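PDB 5FQ8: outer membrane protein Omp121 from Bacteroides thetaiotaomicron, which probably takes up nutrients across the outer membrane as a TonB-dependent transporter, its beta-barrel closed by an N-terminal plug domain. Local coordinates for residues R776-S781 with V869-N874. Residues are numbered along the deposited sequence; the frame is centred on the assembly and turned at random.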
ATOM      1  N   ARG B 776      56.151   1.104  -9.484  1.00 34.48           N
ATOM      2  CA  ARG B 776      56.015   0.464  -8.188  1.00 34.21           C
ATOM      3  C   ARG B 776      54.763   0.942  -7.460  1.00 33.55           C
ATOM      4  O   ARG B 776      54.270   2.053  -7.670  1.00 33.47           O
ATOM      5  CB  ARG B 776      57.276   0.710  -7.365  1.00 40.77           C
ATOM      6  CG  ARG B 776      58.534   0.087  -7.995  1.00 44.72           C
ATOM      7  CD  ARG B 776      59.840   0.563  -7.341  1.00 59.95           C
ATOM      8  NE  ARG B 776      60.146   1.944  -7.694  1.00 55.41           N
ATOM      9  CZ  ARG B 776      61.072   2.687  -7.092  1.00 55.23           C
ATOM     10  NH1 ARG B 776      61.788   2.181  -6.100  1.00 53.94           N
ATOM     11  NH2 ARG B 776      61.279   3.939  -7.484  1.00 55.86           N
ATOM     12  N   ILE B 777      54.243   0.075  -6.603  1.00 33.11           N
ATOM     13  CA  ILE B 777      52.957   0.287  -5.954  1.00 32.44           C
ATOM     14  C   ILE B 777      53.157   1.162  -4.729  1.00 41.89           C
ATOM     15  O   ILE B 777      54.023   0.891  -3.892  1.00 50.22           O
ATOM     16  CB  ILE B 777      52.320  -1.060  -5.580  1.00 31.94           C
ATOM     17  CG1 ILE B 777      50.962  -0.857  -4.949  1.00 31.27           C
ATOM     18  CG2 ILE B 777      53.163  -1.812  -4.627  1.00 32.27           C
ATOM     19  CD1 ILE B 777      49.892  -1.088  -5.910  1.00 30.76           C
ATOM     20  N   VAL B 778      52.371   2.220  -4.622  1.00 42.45           N
ATOM     21  CA  VAL B 778      52.477   3.084  -3.461  1.00 32.57           C
ATOM     22  C   VAL B 778      51.667   2.477  -2.336  1.00 32.07           C
ATOM     23  O   VAL B 778      50.524   2.072  -2.531  1.00 31.44           O
ATOM     24  CB  VAL B 778      51.995   4.503  -3.780  1.00 32.57           C
ATOM     25  CG1 VAL B 778      52.230   5.388  -2.598  1.00 32.86           C
ATOM     26  CG2 VAL B 778      52.695   5.038  -4.996  1.00 33.05           C
ATOM     27  N   VAL B 779      52.250   2.418  -1.154  1.00 32.38           N
ATOM     28  CA  VAL B 779      51.538   1.959   0.020  1.00 32.00           C
ATOM     29  C   VAL B 779      51.720   2.968   1.144  1.00 32.31           C
ATOM     30  O   VAL B 779      52.545   3.872   1.075  1.00 32.87           O
ATOM     31  CB  VAL B 779      51.999   0.569   0.467  1.00 32.06           C
ATOM     32  CG1 VAL B 779      51.623  -0.452  -0.569  1.00 31.70           C
ATOM     33  CG2 VAL B 779      53.467   0.597   0.662  1.00 32.82           C
ATOM     34  N   ASN B 780      50.923   2.786   2.185  1.00 31.96           N
ATOM     35  CA  ASN B 780      50.839   3.719   3.294  1.00 32.16           C
ATOM     36  C   ASN B 780      51.972   3.447   4.257  1.00 32.77           C
ATOM     37  O   ASN B 780      52.205   2.300   4.640  1.00 32.74           O
ATOM     38  CB  ASN B 780      49.483   3.566   3.984  1.00 39.06           C
ATOM     39  CG  ASN B 780      49.374   4.354   5.269  1.00 33.17           C
ATOM     40  OD1 ASN B 780      49.892   3.947   6.303  1.00 33.24           O
ATOM     41  ND2 ASN B 780      48.654   5.465   5.220  1.00 31.65           N
ATOM     42  N   SER B 781      52.662   4.512   4.656  1.00 33.34           N
ATOM     43  CA  SER B 781      53.858   4.372   5.472  1.00 34.02           C
ATOM     44  C   SER B 781      53.586   3.630   6.766  1.00 33.92           C
ATOM     45  O   SER B 781      54.478   2.975   7.302  1.00 34.35           O
ATOM     46  CB  SER B 781      54.425   5.753   5.768  1.00 42.80           C
ATOM     47  OG  SER B 781      54.198   6.620   4.674  1.00 34.54           O
ATOM     48  N   VAL B 869      57.597  15.632  -4.255  1.00 64.37           N
ATOM     49  CA  VAL B 869      57.198  14.229  -4.305  1.00 54.15           C
ATOM     50  C   VAL B 869      58.451  13.377  -4.399  1.00 49.79           C
ATOM     51  O   VAL B 869      59.281  13.579  -5.292  1.00 53.27           O
ATOM     52  CB  VAL B 869      56.258  13.934  -5.485  1.00 54.64           C
ATOM     53  CG1 VAL B 869      55.768  12.499  -5.410  1.00 58.69           C
ATOM     54  CG2 VAL B 869      55.081  14.890  -5.493  1.00 64.24           C
ATOM     55  N   THR B 870      58.572  12.418  -3.488  1.00 47.82           N
ATOM     56  CA  THR B 870      59.732  11.550  -3.395  1.00 53.77           C
ATOM     57  C   THR B 870      59.255  10.153  -3.064  1.00 47.86           C
ATOM     58  O   THR B 870      58.293   9.994  -2.315  1.00 49.59           O
ATOM     59  CB  THR B 870      60.690  12.016  -2.312  1.00 53.18           C
ATOM     60  OG1 THR B 870      60.940  13.415  -2.473  1.00 63.29           O
ATOM     61  CG2 THR B 870      61.993  11.251  -2.397  1.00 54.53           C
ATOM     62  N   TYR B 871      59.929   9.148  -3.603  1.00 38.03           N
ATOM     63  CA  TYR B 871      59.541   7.769  -3.385  1.00 37.46           C
ATOM     64  C   TYR B 871      60.675   7.011  -2.718  1.00 41.00           C
ATOM     65  O   TYR B 871      61.847   7.267  -2.993  1.00 39.47           O
ATOM     66  CB  TYR B 871      59.146   7.126  -4.690  1.00 37.09           C
ATOM     67  CG  TYR B 871      57.942   7.769  -5.320  1.00 36.54           C
ATOM     68  CD1 TYR B 871      56.656   7.445  -4.899  1.00 38.59           C
ATOM     69  CD2 TYR B 871      58.083   8.689  -6.342  1.00 36.89           C
ATOM     70  CE1 TYR B 871      55.556   8.023  -5.476  1.00 36.45           C
ATOM     71  CE2 TYR B 871      56.981   9.270  -6.924  1.00 39.90           C
ATOM     72  CZ  TYR B 871      55.724   8.936  -6.489  1.00 37.11           C
ATOM     73  OH  TYR B 871      54.645   9.537  -7.083  1.00 39.44           O
ATOM     74  N   VAL B 872      60.317   6.087  -1.833  1.00 37.55           N
ATOM     75  CA  VAL B 872      61.269   5.368  -0.993  1.00 38.01           C
ATOM     76  C   VAL B 872      60.803   3.929  -0.852  1.00 43.03           C
ATOM     77  O   VAL B 872      59.605   3.680  -0.700  1.00 38.94           O
ATOM     78  CB  VAL B 872      61.391   6.028   0.393  1.00 38.27           C
ATOM     79  CG1 VAL B 872      62.222   5.169   1.315  1.00 38.66           C
ATOM     80  CG2 VAL B 872      61.993   7.395   0.264  1.00 38.94           C
ATOM     81  N   GLU B 873      61.742   2.982  -0.901  1.00 37.86           N
ATOM     82  CA  GLU B 873      61.404   1.581  -0.680  1.00 37.43           C
ATOM     83  C   GLU B 873      60.598   1.431   0.596  1.00 36.96           C
ATOM     84  O   GLU B 873      60.971   1.947   1.648  1.00 39.80           O
ATOM     85  CB  GLU B 873      62.658   0.711  -0.597  1.00 38.09           C
ATOM     86  CG  GLU B 873      62.350  -0.725  -0.163  1.00 37.72           C
ATOM     87  CD  GLU B 873      63.578  -1.593   0.055  1.00 38.41           C
ATOM     88  OE1 GLU B 873      64.631  -1.302  -0.541  1.00 42.24           O
ATOM     89  OE2 GLU B 873      63.484  -2.567   0.831  1.00 38.29           O
ATOM     90  N   ASN B 874      59.485   0.727   0.492  1.00 36.18           N
ATOM     91  CA  ASN B 874      58.593   0.583   1.620  1.00 35.70           C
ATOM     92  C   ASN B 874      59.128  -0.448   2.594  1.00 35.95           C
ATOM     93  O   ASN B 874      59.446  -1.571   2.212  1.00 35.98           O
ATOM     94  CB  ASN B 874      57.206   0.179   1.155  1.00 34.82           C
ATOM     95  CG  ASN B 874      56.361  -0.296   2.290  1.00 34.36           C
ATOM     96  OD1 ASN B 874      56.308   0.334   3.338  1.00 34.50           O
ATOM     97  ND2 ASN B 874      55.727  -1.441   2.114  1.00 33.87           N
TER
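V778 on strand 777-778 and Y871 on strand 868-873 meet across the two outermost strands of a small three-stranded mixed sheet, and just past them V779 meets N874, in a part of the chain remote from the metal sites and the lipid pocket. The central strand, 859-865, runs parallel to 777-778 and antiparallel to 868-873, and I777 and V779 share backbone hydrogen bonds with it. Between 776-781 and 869-874 no hydrogen bond forms; side chains alone meet.

The apolar part of the contact is the approach of V778 to Y871, whose side chains cross at about a right angle. Methyl CG2 of V778 meets CE1 of the Y871 ring obliquely at 4.2 Å, an ordinary van der Waals contact. Valine suits a buried strand position, and tyrosine supplies a broad ring that also rests on D772, P773 and K862. CB of Y871 already points toward 776-781, and with CG anti to the carbonyl carbon (chi1 -63°) the ring reaches V778.

The second pairing sets a methyl against an amide. V779 is buried, and its chi1 of -66° sets CG1 anti to the carbonyl carbon and places CG2 between the backbone N and that carbon, facing N874. Asparagine suits this buried position just after the strand because both ends of its amide are used: OD1 accepts from the backbone N of T876 and ND2 bonds to OG of S859. These two bonds should fix the rotation of the amide, against which CG2 of V779 packs, 3.4 Å from both CG and ND2 of N874.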